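Long-range contacts in N-acetylneuraminate epimerase (Escherichia coli, PDB 2UVK), which interconverts the alpha and beta anomers of N-acetylneuraminic acid, speeding their equilibration as a homodimeric Kelch-repeat beta-propeller of the periplasm: residues T82-D87 and G108-V113; R56-S61 and G72-N77. All blocks are in the same frame, centred on the assembly; numbering follows the deposited sequence. Where two conformers were deposited one is given.

Interaction 1: T82-D87 and G108-V113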
loop_
_atom_site.group_PDB
_atom_site.type_symbol
_atom_site.label_atom_id
_atom_site.label_comp_id
_atom_site.label_asym_id
_atom_site.label_seq_id
_atom_site.Cartn_x
_atom_site.Cartn_y
_atom_site.Cartn_z
ATOM N N THR B 82 6.055 -15.429 -8.929
ATOM C CA THR B 82 6.856 -14.559 -8.102
ATOM C C THR B 82 6.006 -13.447 -7.553
ATOM O O THR B 82 5.227 -12.801 -8.274
ATOM C CB THR B 82 8.005 -13.988 -8.949
ATOM O OG1 THR B 82 8.872 -15.067 -9.358
ATOM C CG2 THR B 82 8.812 -12.941 -8.187
ATOM N N GLN B 83 6.183 -13.196 -6.256
ATOM C CA GLN B 83 5.416 -12.182 -5.567
ATOM C C GLN B 83 6.185 -11.666 -4.358
ATOM O O GLN B 83 7.138 -12.275 -3.909
ATOM C CB GLN B 83 4.084 -12.722 -5.081
ATOM C CG GLN B 83 4.253 -13.784 -4.000
ATOM C CD GLN B 83 3.103 -13.864 -3.045
ATOM O OE1 GLN B 83 1.989 -13.423 -3.334
ATOM N NE2 GLN B 83 3.333 -14.557 -1.933
ATOM N N VAL B 84 5.672 -10.576 -3.818
ATOM C CA VAL B 84 6.178 -9.971 -2.589
ATOM C C VAL B 84 5.332 -10.426 -1.417
ATOM O O VAL B 84 4.110 -10.370 -1.463
ATOM C CB VAL B 84 6.074 -8.416 -2.698
ATOM C CG1 VAL B 84 6.495 -7.729 -1.420
ATOM C CG2 VAL B 84 6.873 -7.924 -3.841
ATOM N N PHE B 85 5.993 -10.808 -0.324
ATOM C CA PHE B 85 5.284 -11.242 0.886
ATOM C C PHE B 85 5.150 -10.115 1.912
ATOM O O PHE B 85 5.922 -9.167 1.861
ATOM C CB PHE B 85 6.043 -12.411 1.551
ATOM C CG PHE B 85 5.926 -13.720 0.805
ATOM C CD1 PHE B 85 5.041 -14.666 1.253
ATOM C CD2 PHE B 85 6.751 -14.035 -0.245
ATOM C CE1 PHE B 85 4.910 -15.862 0.594
ATOM C CE2 PHE B 85 6.637 -15.231 -0.888
ATOM C CZ PHE B 85 5.707 -16.155 -0.436
ATOM N N ASN B 86 4.190 -10.228 2.822
ATOM C CA ASN B 86 3.971 -9.228 3.881
ATOM C C ASN B 86 3.953 -9.878 5.249
ATOM O O ASN B 86 3.334 -9.369 6.165
ATOM C CB ASN B 86 2.663 -8.447 3.680
ATOM C CG ASN B 86 1.416 -9.257 4.068
ATOM O OD1 ASN B 86 1.378 -10.485 3.852
ATOM N ND2 ASN B 86 0.406 -8.600 4.644
ATOM N N ASP B 87 4.623 -11.018 5.370
ATOM C CA ASP B 87 4.502 -11.832 6.581
ATOM C C ASP B 87 5.692 -11.722 7.529
ATOM O O ASP B 87 6.713 -11.089 7.221
ATOM C CB ASP B 87 4.235 -13.304 6.219
ATOM C CG ASP B 87 5.321 -13.919 5.360
ATOM O OD1 ASP B 87 6.352 -13.243 5.072
ATOM O OD2 ASP B 87 5.145 -15.092 4.927
ATOM N N GLY B 108 3.389 -4.896 1.382
ATOM C CA GLY B 108 4.339 -5.916 1.064
ATOM C C GLY B 108 5.727 -5.397 1.393
ATOM O O GLY B 108 5.954 -4.181 1.448
HETATM N N MSE B 109 6.668 -6.306 1.613
HETATM C CA MSE B 109 8.017 -5.966 2.046
HETATM C C MSE B 109 9.053 -6.695 1.205
HETATM O O MSE B 109 9.360 -7.860 1.446
HETATM C CB MSE B 109 8.154 -6.336 3.520
HETATM C CG MSE B 109 7.268 -5.494 4.398
HETATM SE SE MSE B 109 7.449 -5.956 6.309
HETATM C CE MSE B 109 6.521 -7.678 6.263
ATOM N N ALA B 110 9.564 -6.015 0.180
ATOM C CA ALA B 110 10.717 -6.461 -0.602
ATOM C C ALA B 110 11.506 -5.278 -1.081
ATOM O O ALA B 110 10.937 -4.430 -1.756
ATOM C CB ALA B 110 10.299 -7.334 -1.808
ATOM N N GLY B 111 12.784 -5.224 -0.694
ATOM C CA GLY B 111 13.580 -4.026 -0.881
ATOM C C GLY B 111 13.463 -3.064 0.286
ATOM O O GLY B 111 14.062 -1.990 0.276
ATOM N N HIS B 112 12.676 -3.442 1.275
ATOM C CA HIS B 112 12.564 -2.703 2.525
ATOM C C HIS B 112 13.859 -2.831 3.330
ATOM O O HIS B 112 14.722 -3.696 3.096
ATOM C CB HIS B 112 11.384 -3.223 3.331
ATOM C CG HIS B 112 11.471 -4.681 3.645
ATOM N ND1 HIS B 112 11.634 -5.649 2.670
ATOM C CD2 HIS B 112 11.425 -5.340 4.832
ATOM C CE1 HIS B 112 11.704 -6.834 3.251
ATOM N NE2 HIS B 112 11.564 -6.673 4.558
ATOM N N VAL B 113 13.963 -1.954 4.324
ATOM C CA VAL B 113 14.968 -2.114 5.363
ATOM C C VAL B 113 14.259 -2.447 6.673
ATOM O O VAL B 113 13.048 -2.267 6.804
ATOM C CB VAL B 113 15.833 -0.839 5.535
ATOM C CG1 VAL B 113 16.655 -0.578 4.272
ATOM C CG2 VAL B 113 14.981 0.343 5.971
#
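Val84 drives its CG1 methyl against the backbone that joins Gly108 to Met109, reaching to 3.4 Å from Met109 N, and the CB of Ala110 closes on the same methyl at 3.8 Å. CG1 stands anti to the backbone N (chi1 176°), and Ala110 CB sits against both branches of the valine. One residue on, Met109 N donates a hydrogen bond to Phe85 O, 3.0 Å long and fairly straight, with the donor tilted 21° from the carbonyl plane. The selenomethionine side chain at 109 bends at chi3 (-72°), which turns CE onto the Asn86-Asp87 backbone, 3.5 Å from Asp87 O. Its CB meanwhile lies over the centre of the His112 ring, 3.4 Å above the plane. Gly108 CA passes Asn86 CB at 4.0 Å; the absence of a side chain at Gly108 accommodates Val84 CG1. Further out, Asn86 ND2 is bonded to Ala105 O, while Val123 covers Met109 and Phe132 of helix 129-142 covers Val84. Both segments belong to the second Kelch repeat, where the loop entering the 112-117 strand packs on the connection between strands 82-84 and 88-92. A single backbone bond, Met109 N to Phe85 O, flanked by the contacts of Val84 CG1 and Met109 CE, implies a mainly apolar join.

Interaction 2: R56-S61 and G72-N77; sequences RDQATS and GGIGKN
The double-glycine element of a Kelch repeat, Gly72-Gly73 at the end of strand 67-71, meets the loop that leads into strand 60-64 of the same propeller blade. Asp57 and Ile74 form a single antiparallel bridge as a hydrogen-bonded pair: Asp57 N donates to Ile74 O at 2.9 Å, on a lone pair in the carbonyl plane, and Ile74 N returns a bond to Asp57 O at 2.7 Å. Arg56 CA adds a C-H...O contact to Ile74 O. Gly73 lies against Ala59, and its positive phi (102°) suits a residue without a side chain; a side chain there would run into Arg56 CB and press on Ala59 CB and Asp57 O. Tight backbone packing of this kind fits the glycine pair characteristic of Kelch motifs. Ile74 and Gln58 lie side by side and point the same way, Ile74 CD1 resting 3.6 Å from Gln58 NE2. The Gln58 side chain is about 7 Å from that of Glu209, the predicted proton acceptor, so this edge of the contact borders the probable active site. Arg56 bends at chi2 (-63°), and its aliphatic chain runs past Gly72 O, with CG and CD near it. The guanidinium has further partners: NE bonds to Gly53 O, NH2 forms a salt bridge with Asp87, and the group makes a cation-pi contact with Phe85. Ala59 CB approaches Gly72 O as well, at 3.6 Å. Arg56 NH1 donates to Gly72 O across 2.9 Å, from above the carbonyl plane, while the oxygen itself lies at the edge of the guanidinium and within 3° of its plane.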
loop_
_atom_site.group_PDB
_atom_site.type_symbol
_atom_site.label_atom_id
_atom_site.label_comp_id
_atom_site.label_asym_id
_atom_site.label_seq_id
_atom_site.Cartn_x
_atom_site.Cartn_y
_atom_site.Cartn_z
ATOM N N ARG B 56 13.145 -16.929 -0.011
ATOM C CA ARG B 56 12.865 -15.477 -0.030
ATOM C C ARG B 56 14.109 -14.745 -0.448
ATOM O O ARG B 56 15.173 -14.940 0.171
ATOM C CB ARG B 56 12.468 -14.931 1.348
ATOM C CG ARG B 56 11.276 -15.594 2.012
ATOM C CD ARG B 56 9.944 -15.441 1.275
ATOM N NE ARG B 56 8.848 -16.154 1.940
ATOM C CZ ARG B 56 8.089 -15.692 2.926
ATOM N NH1 ARG B 56 8.285 -14.475 3.423
ATOM N NH2 ARG B 56 7.097 -16.424 3.427
ATOM N N ASP B 57 13.998 -13.902 -1.478
ATOM C CA ASP B 57 15.040 -12.924 -1.811
ATOM C C ASP B 57 14.638 -11.576 -1.235
ATOM O O ASP B 57 13.477 -11.226 -1.195
ATOM C CB ASP B 57 15.187 -12.765 -3.325
ATOM C CG ASP B 57 15.931 -13.891 -3.988
ATOM O OD1 ASP B 57 16.598 -14.724 -3.335
ATOM O OD2 ASP B 57 15.846 -13.934 -5.249
ATOM N N GLN B 58 15.617 -10.838 -0.728
ATOM C CA GLN B 58 15.328 -9.493 -0.238
ATOM C C GLN B 58 14.406 -9.445 0.992
ATOM O O GLN B 58 13.711 -8.452 1.242
ATOM C CB GLN B 58 14.805 -8.565 -1.356
ATOM C CG GLN B 58 15.790 -8.411 -2.510
ATOM C CD GLN B 58 15.374 -7.364 -3.497
ATOM O OE1 GLN B 58 15.129 -6.226 -3.126
ATOM N NE2 GLN B 58 15.248 -7.746 -4.756
ATOM N N ALA B 59 14.410 -10.512 1.797
ATOM C CA ALA B 59 13.832 -10.444 3.143
ATOM C C ALA B 59 14.715 -9.616 4.071
ATOM O O ALA B 59 15.870 -9.296 3.764
ATOM C CB ALA B 59 13.686 -11.843 3.703
ATOM N N THR B 60 14.150 -9.268 5.211
ATOM C CA THR B 60 14.955 -8.632 6.273
ATOM C C THR B 60 14.757 -9.426 7.558
ATOM O O THR B 60 13.866 -10.270 7.668
ATOM C CB THR B 60 14.528 -7.174 6.542
ATOM O OG1 THR B 60 13.171 -7.139 6.983
ATOM C CG2 THR B 60 14.725 -6.299 5.299
ATOM N N SER B 61 15.596 -9.154 8.550
ATOM C CA SER B 61 15.487 -9.847 9.830
ATOM C C SER B 61 15.993 -8.980 10.969
ATOM O O SER B 61 16.862 -8.139 10.757
ATOM C CB SER B 61 16.256 -11.170 9.780
ATOM O OG SER B 61 17.625 -10.968 9.447
ATOM N N GLY B 72 8.958 -10.539 5.273
ATOM C CA GLY B 72 8.737 -10.423 3.844
ATOM C C GLY B 72 9.708 -11.131 2.936
ATOM O O GLY B 72 10.116 -12.278 3.193
ATOM N N GLY B 73 10.065 -10.437 1.853
ATOM C CA GLY B 73 10.889 -10.957 0.775
ATOM C C GLY B 73 10.074 -11.340 -0.449
ATOM O O GLY B 73 8.856 -11.247 -0.472
ATOM N N ILE B 74 10.804 -11.765 -1.447
ATOM C CA ILE B 74 10.241 -12.160 -2.736
ATOM C C ILE B 74 10.352 -13.688 -2.877
ATOM O O ILE B 74 11.414 -14.261 -2.712
ATOM C CB ILE B 74 11.049 -11.564 -3.876
ATOM C CG1 ILE B 74 10.978 -10.025 -3.862
ATOM C CG2 ILE B 74 10.509 -12.069 -5.233
ATOM C CD1 ILE B 74 12.068 -9.396 -4.700
ATOM N N GLY B 75 9.259 -14.306 -3.293
ATOM C CA GLY B 75 9.273 -15.741 -3.559
ATOM C C GLY B 75 8.012 -16.156 -4.242
ATOM O O GLY B 75 7.304 -15.320 -4.748
ATOM N N LYS B 76 7.697 -17.431 -4.192
ATOM C CA LYS B 76 6.583 -17.973 -4.952
ATOM C C LYS B 76 5.309 -18.065 -4.138
ATOM O O LYS B 76 5.317 -18.568 -2.967
ATOM C CB LYS B 76 6.959 -19.342 -5.560
ATOM C CG LYS B 76 8.159 -19.315 -6.478
ATOM C CD LYS B 76 8.001 -18.337 -7.642
ATOM C CE LYS B 76 8.984 -18.568 -8.758
ATOM N NZ LYS B 76 8.591 -17.765 -9.938
ATOM N N ASN B 77 4.200 -17.631 -4.739
ATOM C CA ASN B 77 2.887 -17.831 -4.156
ATOM C C ASN B 77 2.403 -19.280 -4.438
ATOM O O ASN B 77 3.123 -20.086 -5.039
ATOM C CB ASN B 77 1.850 -16.777 -4.599
ATOM C CG ASN B 77 1.539 -16.818 -6.084
ATOM O OD1 ASN B 77 1.819 -17.794 -6.762
ATOM N ND2 ASN B 77 0.962 -15.730 -6.603
#

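Overall arrangement
From the N terminus, the chain passes through 56-61, late in the first Kelch repeat, and enters the second after the turn between strands 60-64 and 67-71; at 72-77 it closes a short loop with interaction 2. It then turns from strand 74-76 into its partner 82-84, opening interaction 1, passes strands 88-92 and 97-100, and returns at 108-113, whose last residues begin strand 112-117 of the next blade, to close a longer loop. The two loops follow in series, without nesting or crossing. Lys76 NZ and Thr82 OG1 bond within the small 74-76/82-84 sheet, while Gly73 N and Met109 O, 2.7 Å apart and probably hydrogen-bonded, tie the double-glycine region to the loop leading into strand 112-117.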